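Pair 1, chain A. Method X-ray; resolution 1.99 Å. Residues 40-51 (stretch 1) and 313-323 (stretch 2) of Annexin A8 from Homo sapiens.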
# COMPACT_ATOMS: atom_id res chain seq x y z
N ASN A 40 3.63 21.51 -21.07
CA ASN A 40 2.46 22.02 -20.35
C ASN A 40 2.06 21.02 -19.27
O ASN A 40 1.24 20.14 -19.49
CB ASN A 40 1.30 22.26 -21.32
CG ASN A 40 0.13 23.01 -20.67
OD1 ASN A 40 0.03 23.10 -19.44
ND2 ASN A 40 -0.76 23.55 -21.50
N GLU A 41 2.66 21.17 -18.10
CA GLU A 41 2.46 20.21 -17.01
C GLU A 41 1.03 20.23 -16.48
O GLU A 41 0.53 19.22 -16.05
CB GLU A 41 3.42 20.50 -15.86
CG GLU A 41 4.87 20.16 -16.19
CD GLU A 41 5.68 21.36 -16.67
OE1 GLU A 41 6.91 21.18 -16.87
OE2 GLU A 41 5.12 22.46 -16.83
N GLN A 42 0.40 21.39 -16.51
CA GLN A 42 -0.95 21.53 -16.01
C GLN A 42 -1.93 20.71 -16.84
O GLN A 42 -2.84 20.11 -16.28
CB GLN A 42 -1.37 23.01 -15.99
CG GLN A 42 -2.72 23.24 -15.31
CD GLN A 42 -2.73 22.80 -13.86
OE1 GLN A 42 -3.61 22.04 -13.44
NE2 GLN A 42 -1.76 23.25 -13.11
N ALA A 43 -1.76 20.70 -18.16
CA ALA A 43 -2.61 19.91 -19.03
C ALA A 43 -2.45 18.42 -18.76
O ALA A 43 -3.39 17.66 -18.90
CB ALA A 43 -2.32 20.21 -20.49
N ILE A 44 -1.24 18.00 -18.38
CA ILE A 44 -0.99 16.62 -18.01
C ILE A 44 -1.74 16.28 -16.70
O ILE A 44 -2.39 15.25 -16.63
CB ILE A 44 0.53 16.33 -17.91
CG1 ILE A 44 1.16 16.39 -19.32
CG2 ILE A 44 0.79 14.96 -17.30
CD1 ILE A 44 2.65 16.54 -19.32
N ILE A 45 -1.67 17.17 -15.71
CA ILE A 45 -2.43 17.03 -14.46
C ILE A 45 -3.93 16.95 -14.74
O ILE A 45 -4.61 16.07 -14.24
CB ILE A 45 -2.12 18.21 -13.50
CG1 ILE A 45 -0.67 18.17 -13.03
CG2 ILE A 45 -3.07 18.21 -12.27
CD1 ILE A 45 -0.26 19.43 -12.28
N ASP A 46 -4.43 17.84 -15.59
CA ASP A 46 -5.87 17.96 -15.83
C ASP A 46 -6.45 16.74 -16.50
O ASP A 46 -7.61 16.44 -16.30
CB ASP A 46 -6.19 19.18 -16.69
CG ASP A 46 -6.04 20.49 -15.92
OD1 ASP A 46 -5.79 20.46 -14.70
OD2 ASP A 46 -6.15 21.59 -16.48
N VAL A 47 -5.66 16.01 -17.29
CA VAL A 47 -6.14 14.78 -17.90
C VAL A 47 -5.94 13.59 -16.95
O VAL A 47 -6.89 12.89 -16.59
CB VAL A 47 -5.45 14.51 -19.26
CG1 VAL A 47 -5.79 13.13 -19.79
CG2 VAL A 47 -5.83 15.58 -20.29
N LEU A 48 -4.70 13.35 -16.52
CA LEU A 48 -4.39 12.09 -15.86
C LEU A 48 -4.93 11.96 -14.44
O LEU A 48 -5.26 10.85 -14.03
CB LEU A 48 -2.90 11.80 -15.91
CG LEU A 48 -2.40 11.66 -17.35
CD1 LEU A 48 -0.91 11.46 -17.36
CD2 LEU A 48 -3.12 10.52 -18.07
N THR A 49 -5.03 13.06 -13.68
CA THR A 49 -5.63 12.99 -12.33
C THR A 49 -7.15 13.09 -12.31
O THR A 49 -7.73 12.89 -11.25
CB THR A 49 -5.08 14.06 -11.37
OG1 THR A 49 -5.50 15.37 -11.80
CG2 THR A 49 -3.57 14.07 -11.36
N LYS A 50 -7.78 13.42 -13.43
CA LYS A 50 -9.24 13.50 -13.50
C LYS A 50 -9.88 12.33 -14.25
O LYS A 50 -11.09 12.30 -14.39
CB LYS A 50 -9.68 14.83 -14.14
CG LYS A 50 -9.34 16.07 -13.30
CD LYS A 50 -10.03 16.04 -11.95
CE LYS A 50 -9.69 17.25 -11.07
NZ LYS A 50 -9.74 16.88 -9.62
N ARG A 51 -9.09 11.40 -14.76
CA ARG A 51 -9.61 10.19 -15.37
C ARG A 51 -9.28 9.00 -14.49
O ARG A 51 -8.34 9.03 -13.73
CB ARG A 51 -9.01 9.97 -16.76
CG ARG A 51 -9.27 11.10 -17.76
CD ARG A 51 -10.72 11.25 -18.23
NE ARG A 51 -10.78 12.32 -19.22
CZ ARG A 51 -11.07 13.59 -18.97
NH1 ARG A 51 -11.46 13.99 -17.76
NH2 ARG A 51 -11.02 14.47 -19.96
N GLY A 313 5.00 22.76 -5.87
CA GLY A 313 5.09 22.73 -7.32
C GLY A 313 4.00 21.91 -8.00
O GLY A 313 2.89 21.75 -7.49
N ASP A 314 4.35 21.39 -9.17
CA ASP A 314 3.43 20.55 -9.94
C ASP A 314 3.09 19.24 -9.21
O ASP A 314 1.99 18.74 -9.33
CB ASP A 314 4.04 20.27 -11.31
CG ASP A 314 4.16 21.53 -12.15
OD1 ASP A 314 3.19 22.31 -12.22
OD2 ASP A 314 5.19 21.81 -12.77
N TYR A 315 4.05 18.71 -8.47
CA TYR A 315 3.85 17.52 -7.64
C TYR A 315 2.71 17.75 -6.65
O TYR A 315 1.76 16.99 -6.61
CB TYR A 315 5.15 17.23 -6.91
CG TYR A 315 5.16 16.13 -5.90
CD1 TYR A 315 4.66 14.87 -6.20
CD2 TYR A 315 5.74 16.34 -4.65
CE1 TYR A 315 4.69 13.85 -5.26
CE2 TYR A 315 5.79 15.34 -3.72
CZ TYR A 315 5.27 14.09 -4.02
OH TYR A 315 5.36 13.11 -3.06
N LYS A 316 2.80 18.83 -5.88
CA LYS A 316 1.74 19.22 -4.96
C LYS A 316 0.39 19.35 -5.63
O LYS A 316 -0.60 18.86 -5.13
CB LYS A 316 2.08 20.54 -4.29
CG LYS A 316 1.08 20.99 -3.25
CD LYS A 316 0.68 22.43 -3.46
CE LYS A 316 1.84 23.37 -3.23
NZ LYS A 316 1.37 24.77 -3.04
N ASN A 317 0.35 20.03 -6.77
CA ASN A 317 -0.91 20.31 -7.41
C ASN A 317 -1.55 19.05 -7.97
O ASN A 317 -2.76 18.91 -7.94
CB ASN A 317 -0.76 21.38 -8.48
CG ASN A 317 -0.52 22.76 -7.87
OD1 ASN A 317 -1.03 23.08 -6.79
ND2 ASN A 317 0.27 23.57 -8.56
N ALA A 318 -0.72 18.12 -8.44
CA ALA A 318 -1.20 16.84 -8.90
C ALA A 318 -1.75 16.02 -7.72
O ALA A 318 -2.78 15.39 -7.84
CB ALA A 318 -0.08 16.07 -9.61
N LEU A 319 -1.05 16.01 -6.59
CA LEU A 319 -1.53 15.27 -5.42
C LEU A 319 -2.88 15.80 -4.96
O LEU A 319 -3.80 15.02 -4.67
CB LEU A 319 -0.55 15.33 -4.26
CG LEU A 319 0.68 14.42 -4.34
CD1 LEU A 319 1.63 14.77 -3.24
CD2 LEU A 319 0.29 12.97 -4.23
N LEU A 320 -3.02 17.12 -4.92
CA LEU A 320 -4.26 17.74 -4.46
C LEU A 320 -5.40 17.49 -5.44
O LEU A 320 -6.52 17.33 -5.02
CB LEU A 320 -4.05 19.26 -4.23
CG LEU A 320 -3.13 19.64 -3.07
CD1 LEU A 320 -2.89 21.17 -3.02
CD2 LEU A 320 -3.71 19.18 -1.74
N SER A 321 -5.10 17.43 -6.74
CA SER A 321 -6.11 17.13 -7.76
C SER A 321 -6.66 15.71 -7.55
O SER A 321 -7.87 15.49 -7.65
CB SER A 321 -5.52 17.30 -9.15
OG SER A 321 -6.49 17.13 -10.16
N LEU A 322 -5.77 14.77 -7.22
CA LEU A 322 -6.15 13.38 -6.95
C LEU A 322 -6.98 13.24 -5.69
O LEU A 322 -7.98 12.54 -5.67
CB LEU A 322 -4.89 12.53 -6.76
CG LEU A 322 -4.28 11.90 -7.99
CD1 LEU A 322 -2.96 11.27 -7.59
CD2 LEU A 322 -5.22 10.87 -8.61
N VAL A 323 -6.56 13.92 -4.63
CA VAL A 323 -7.24 13.86 -3.34
C VAL A 323 -8.64 14.46 -3.45
O VAL A 323 -9.57 13.98 -2.83
CB VAL A 323 -6.41 14.57 -2.24
CG1 VAL A 323 -7.18 14.67 -0.93
CG2 VAL A 323 -5.09 13.82 -2.00

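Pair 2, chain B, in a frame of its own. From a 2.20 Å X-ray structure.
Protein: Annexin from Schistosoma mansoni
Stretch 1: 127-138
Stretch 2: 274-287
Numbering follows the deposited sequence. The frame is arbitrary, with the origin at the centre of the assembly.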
# COMPACT_ATOMS: atom_id res chain seq x y z
N ASN B 127 5.09 8.79 -1.73
CA ASN B 127 5.51 7.66 -0.91
C ASN B 127 4.80 7.69 0.43
O ASN B 127 5.39 8.08 1.43
CB ASN B 127 7.01 7.65 -0.72
CG ASN B 127 7.51 6.30 -0.35
OD1 ASN B 127 6.75 5.46 0.12
ND2 ASN B 127 8.80 6.07 -0.55
N ASP B 128 3.54 7.28 0.44
CA ASP B 128 2.69 7.42 1.60
C ASP B 128 3.15 6.56 2.75
O ASP B 128 3.00 6.93 3.92
CB ASP B 128 1.25 7.10 1.23
CG ASP B 128 0.57 8.27 0.56
OD1 ASP B 128 0.43 9.32 1.24
OD2 ASP B 128 0.22 8.17 -0.63
N ARG B 129 3.74 5.43 2.38
CA ARG B 129 4.30 4.50 3.34
C ARG B 129 5.30 5.23 4.23
O ARG B 129 5.36 5.01 5.45
CB ARG B 129 4.99 3.36 2.60
CG ARG B 129 5.60 2.32 3.51
CD ARG B 129 6.19 1.15 2.72
NE ARG B 129 7.04 0.31 3.57
CZ ARG B 129 7.36 -0.95 3.32
NH1 ARG B 129 6.91 -1.56 2.23
NH2 ARG B 129 8.15 -1.61 4.16
N VAL B 130 6.09 6.10 3.60
CA VAL B 130 7.06 6.92 4.30
C VAL B 130 6.37 8.02 5.13
O VAL B 130 6.79 8.33 6.24
CB VAL B 130 8.11 7.50 3.30
CG1 VAL B 130 8.97 8.57 3.97
CG2 VAL B 130 8.99 6.38 2.75
N LEU B 131 5.29 8.59 4.61
CA LEU B 131 4.56 9.62 5.38
C LEU B 131 3.97 8.99 6.64
O LEU B 131 4.14 9.50 7.75
CB LEU B 131 3.46 10.28 4.56
CG LEU B 131 3.84 10.90 3.23
CD1 LEU B 131 2.67 11.78 2.66
CD2 LEU B 131 5.11 11.68 3.39
N ILE B 132 3.30 7.85 6.47
CA ILE B 132 2.76 7.11 7.62
C ILE B 132 3.85 6.75 8.63
O ILE B 132 3.70 7.00 9.83
CB ILE B 132 2.06 5.83 7.18
CG1 ILE B 132 0.88 6.16 6.28
CG2 ILE B 132 1.61 5.06 8.40
CD1 ILE B 132 0.05 4.97 5.88
N GLU B 133 4.94 6.18 8.14
CA GLU B 133 6.04 5.73 9.00
C GLU B 133 6.62 6.86 9.85
O GLU B 133 6.87 6.71 11.05
CB GLU B 133 7.16 5.09 8.14
CG GLU B 133 8.37 4.68 8.98
CD GLU B 133 9.70 5.01 8.30
OE1 GLU B 133 9.88 4.60 7.14
OE2 GLU B 133 10.55 5.68 8.93
N ILE B 134 6.87 7.99 9.21
CA ILE B 134 7.46 9.14 9.88
C ILE B 134 6.47 9.90 10.78
O ILE B 134 6.73 10.08 11.98
CB ILE B 134 8.10 10.10 8.85
CG1 ILE B 134 9.33 9.44 8.22
CG2 ILE B 134 8.46 11.42 9.52
CD1 ILE B 134 10.08 10.34 7.27
N PHE B 135 5.33 10.31 10.23
CA PHE B 135 4.37 11.09 11.02
C PHE B 135 3.88 10.36 12.25
O PHE B 135 3.75 10.94 13.33
CB PHE B 135 3.19 11.53 10.17
CG PHE B 135 3.55 12.57 9.15
CD1 PHE B 135 4.55 13.48 9.42
CD2 PHE B 135 2.91 12.61 7.93
CE1 PHE B 135 4.90 14.45 8.48
CE2 PHE B 135 3.25 13.58 6.98
CZ PHE B 135 4.25 14.49 7.25
N THR B 136 3.60 9.07 12.09
CA THR B 136 3.23 8.23 13.23
C THR B 136 4.16 8.43 14.42
O THR B 136 3.71 8.47 15.56
CB THR B 136 3.22 6.74 12.83
OG1 THR B 136 2.07 6.48 12.02
CG2 THR B 136 3.16 5.87 14.05
N THR B 137 5.45 8.59 14.14
CA THR B 137 6.45 8.60 15.21
C THR B 137 6.79 9.99 15.77
O THR B 137 7.70 10.12 16.60
CB THR B 137 7.77 7.95 14.74
OG1 THR B 137 8.38 8.79 13.76
CG2 THR B 137 7.50 6.59 14.14
N LEU B 138 6.07 11.03 15.36
CA LEU B 138 6.39 12.37 15.85
C LEU B 138 5.30 12.91 16.75
O LEU B 138 4.13 12.98 16.35
CB LEU B 138 6.62 13.34 14.69
CG LEU B 138 7.79 13.01 13.76
CD1 LEU B 138 7.74 13.87 12.50
CD2 LEU B 138 9.13 13.17 14.49
N GLY B 274 -7.70 0.94 2.82
CA GLY B 274 -6.66 1.71 2.15
C GLY B 274 -5.63 2.28 3.11
O GLY B 274 -5.41 1.75 4.19
N ASP B 275 -4.98 3.37 2.70
CA ASP B 275 -3.96 4.00 3.52
C ASP B 275 -4.54 4.55 4.80
O ASP B 275 -3.83 4.69 5.80
CB ASP B 275 -3.26 5.09 2.73
CG ASP B 275 -2.17 4.53 1.83
OD1 ASP B 275 -1.63 3.45 2.17
OD2 ASP B 275 -1.87 5.14 0.79
N TYR B 276 -5.84 4.85 4.77
CA TYR B 276 -6.52 5.31 5.97
C TYR B 276 -6.46 4.24 7.05
O TYR B 276 -6.10 4.52 8.20
CB TYR B 276 -7.97 5.73 5.65
CG TYR B 276 -8.71 6.28 6.85
CD1 TYR B 276 -8.26 7.43 7.50
CD2 TYR B 276 -9.86 5.67 7.32
CE1 TYR B 276 -8.92 7.94 8.58
CE2 TYR B 276 -10.54 6.17 8.41
CZ TYR B 276 -10.06 7.30 9.03
OH TYR B 276 -10.73 7.80 10.11
N ARG B 277 -6.77 3.00 6.68
CA ARG B 277 -6.63 1.90 7.64
C ARG B 277 -5.19 1.76 8.12
O ARG B 277 -4.93 1.61 9.32
CB ARG B 277 -7.14 0.59 7.03
CG ARG B 277 -6.63 -0.66 7.73
CD ARG B 277 -7.36 -1.90 7.24
NE ARG B 277 -7.52 -1.88 5.79
CZ ARG B 277 -8.26 -2.74 5.10
NH1 ARG B 277 -8.93 -3.70 5.73
NH2 ARG B 277 -8.35 -2.63 3.78
N LYS B 278 -4.25 1.81 7.18
CA LYS B 278 -2.84 1.59 7.51
C LYS B 278 -2.34 2.69 8.45
O LYS B 278 -1.57 2.42 9.38
CB LYS B 278 -1.97 1.53 6.24
CG LYS B 278 -2.37 0.47 5.22
CD LYS B 278 -1.35 0.39 4.08
CE LYS B 278 -1.93 -0.24 2.81
NZ LYS B 278 -2.28 0.78 1.76
N LEU B 279 -2.73 3.93 8.20
CA LEU B 279 -2.36 5.03 9.09
C LEU B 279 -2.96 4.80 10.50
O LEU B 279 -2.24 4.80 11.50
CB LEU B 279 -2.81 6.37 8.50
CG LEU B 279 -2.63 7.60 9.41
CD1 LEU B 279 -1.18 7.72 9.82
CD2 LEU B 279 -3.09 8.90 8.75
N LEU B 280 -4.27 4.57 10.57
CA LEU B 280 -4.91 4.30 11.86
C LEU B 280 -4.27 3.10 12.56
O LEU B 280 -4.00 3.14 13.76
CB LEU B 280 -6.41 4.03 11.68
CG LEU B 280 -7.25 5.20 11.14
CD1 LEU B 280 -8.71 4.80 10.96
CD2 LEU B 280 -7.14 6.35 12.09
N VAL B 281 -4.02 2.03 11.81
CA VAL B 281 -3.43 0.84 12.41
C VAL B 281 -2.03 1.13 12.92
O VAL B 281 -1.68 0.73 14.05
CB VAL B 281 -3.39 -0.35 11.44
CG1 VAL B 281 -2.43 -1.42 11.97
CG2 VAL B 281 -4.80 -0.92 11.23
N ALA B 282 -1.25 1.84 12.11
CA ALA B 282 0.08 2.26 12.55
C ALA B 282 0.00 3.04 13.87
O ALA B 282 0.72 2.72 14.83
CB ALA B 282 0.76 3.11 11.48
N VAL B 283 -0.84 4.07 13.92
CA VAL B 283 -0.92 4.91 15.12
C VAL B 283 -1.34 4.11 16.35
O VAL B 283 -0.73 4.24 17.42
CB VAL B 283 -1.85 6.11 14.91
CG1 VAL B 283 -2.09 6.86 16.25
CG2 VAL B 283 -1.30 7.05 13.83
N LEU B 284 -2.37 3.28 16.21
CA LEU B 284 -2.86 2.47 17.32
C LEU B 284 -1.77 1.53 17.82
O LEU B 284 -1.53 1.41 19.03
CB LEU B 284 -4.09 1.65 16.92
CG LEU B 284 -4.73 0.80 18.03
CD1 LEU B 284 -4.96 1.62 19.30
CD2 LEU B 284 -6.03 0.16 17.52
N ARG B 285 -1.10 0.88 16.86
CA ARG B 285 -0.08 -0.11 17.20
C ARG B 285 1.16 0.58 17.74
O ARG B 285 1.88 0.00 18.56
CB ARG B 285 0.23 -1.00 15.99
CG ARG B 285 -0.93 -1.91 15.57
CD ARG B 285 -0.49 -2.94 14.48
NE ARG B 285 0.46 -3.92 15.02
CZ ARG B 285 1.26 -4.69 14.29
NH1 ARG B 285 1.27 -4.62 12.95
NH2 ARG B 285 2.08 -5.53 14.90
N TYR B 286 1.40 1.82 17.32
CA TYR B 286 2.50 2.58 17.90
C TYR B 286 2.28 2.69 19.40
O TYR B 286 3.24 2.73 20.20
CB TYR B 286 2.58 3.98 17.29
CG TYR B 286 3.82 4.71 17.75
CD1 TYR B 286 3.77 5.67 18.75
CD2 TYR B 286 5.05 4.40 17.21
CE1 TYR B 286 4.93 6.32 19.18
CE2 TYR B 286 6.21 5.03 17.62
CZ TYR B 286 6.16 5.98 18.60
OH TYR B 286 7.34 6.58 18.99
N ALA B 287 1.02 2.77 19.78
CA ALA B 287 0.67 2.83 21.19
C ALA B 287 0.66 1.45 21.84
O ALA B 287 1.33 1.25 22.84
CB ALA B 287 -0.67 3.52 21.37
O HOH W 1 0.15 4.72 -1.07
O HOH W 2 9.06 8.20 18.16

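In both pairs a short helix lies beside a second helix running in nearly the same direction. The axes approach to 9.9 Å at a crossing angle of -19° in pair 1 and to 9.8 Å at -27° in pair 2, and 14 central residues superpose with an RMSD of 0.3 Å. The register repeats every four residues: A:Glu41, A:Ile45 and A:Thr49 lie nearest A:Asp314, A:Ala318 and A:Leu322, just as B:Asp128, B:Ile132 and B:Thr136 lie nearest B:Asp275, B:Leu279 and B:Val283.

A close match at the centre of the contact is A:Ile45 with B:Ile132. Each adopts the mt rotamer and fits as a knob into a hole formed by four residues of the other helix. A branched, apolar side chain suits this place because it can touch several walls at once. In pair 1 the hole is lined by A:Asp314, A:Asn317, A:Ala318 and A:Ser321, and A:Ile45 CG1 lies 4.1 Å from A:Ala318 CB. In pair 2 the larger B:Leu279 replaces the alanine, its CD1 4.1 Å from B:Ile132 CG2, while B:Ile132 CG2 lies 3.7 Å from B:Ala282 CB; the matching A:Ile45 CG2 is 4.1 Å from A:Ser321 CB.

The threonines show the sharper divergence. Both hydroxyls bond to the carbonyl one turn back: A:Thr49 OG1 donates to A:Ile45 O (2.7 Å) and B:Thr136 OG1 to B:Ile132 O (2.8 Å), so a polar group is satisfied although the residue is buried. Their chi1 angles differ, however, p in A:Thr49 and m in B:Thr136. In pair 1, A:Ser321 OG also donates to A:Thr49 OG1 at 2.6 Å, and A:Lys50 NZ reaches across to donate to A:Ser321 O at 3.1 Å. Alanine occupies the serine position in pair 2, and no direct hydrogen bond crosses between its stretches. B:Thr136 packs as a second knob among B:Leu279, B:Ala282, B:Val283 and B:Tyr286, with its CG2 3.8 Å from B:Tyr286 CB. Farther along, a water links B:Tyr286 OH (2.5 Å) to B:Thr137 O (2.8 Å).

At the other end, both pairs bring two acids together: A:Glu41 OE2 is 4.1 Å from A:Asp314 OD2, and B:Asp128 OD2 is 3.9 Å from B:Asp275 OD2. Pair 2 eases this crowding with a water that donates to B:Asp275 OD2 (2.8 Å) and weakly to B:Asp128 OD2 (3.5 Å), and with a salt bridge from B:Lys278 NZ to B:Asp275 OD1 (2.8 Å). The lysine's counterpart, A:Asn317, is neutral. The matching glycines, A:Gly313 and B:Gly274, have positive phi, which glycine readily accommodates.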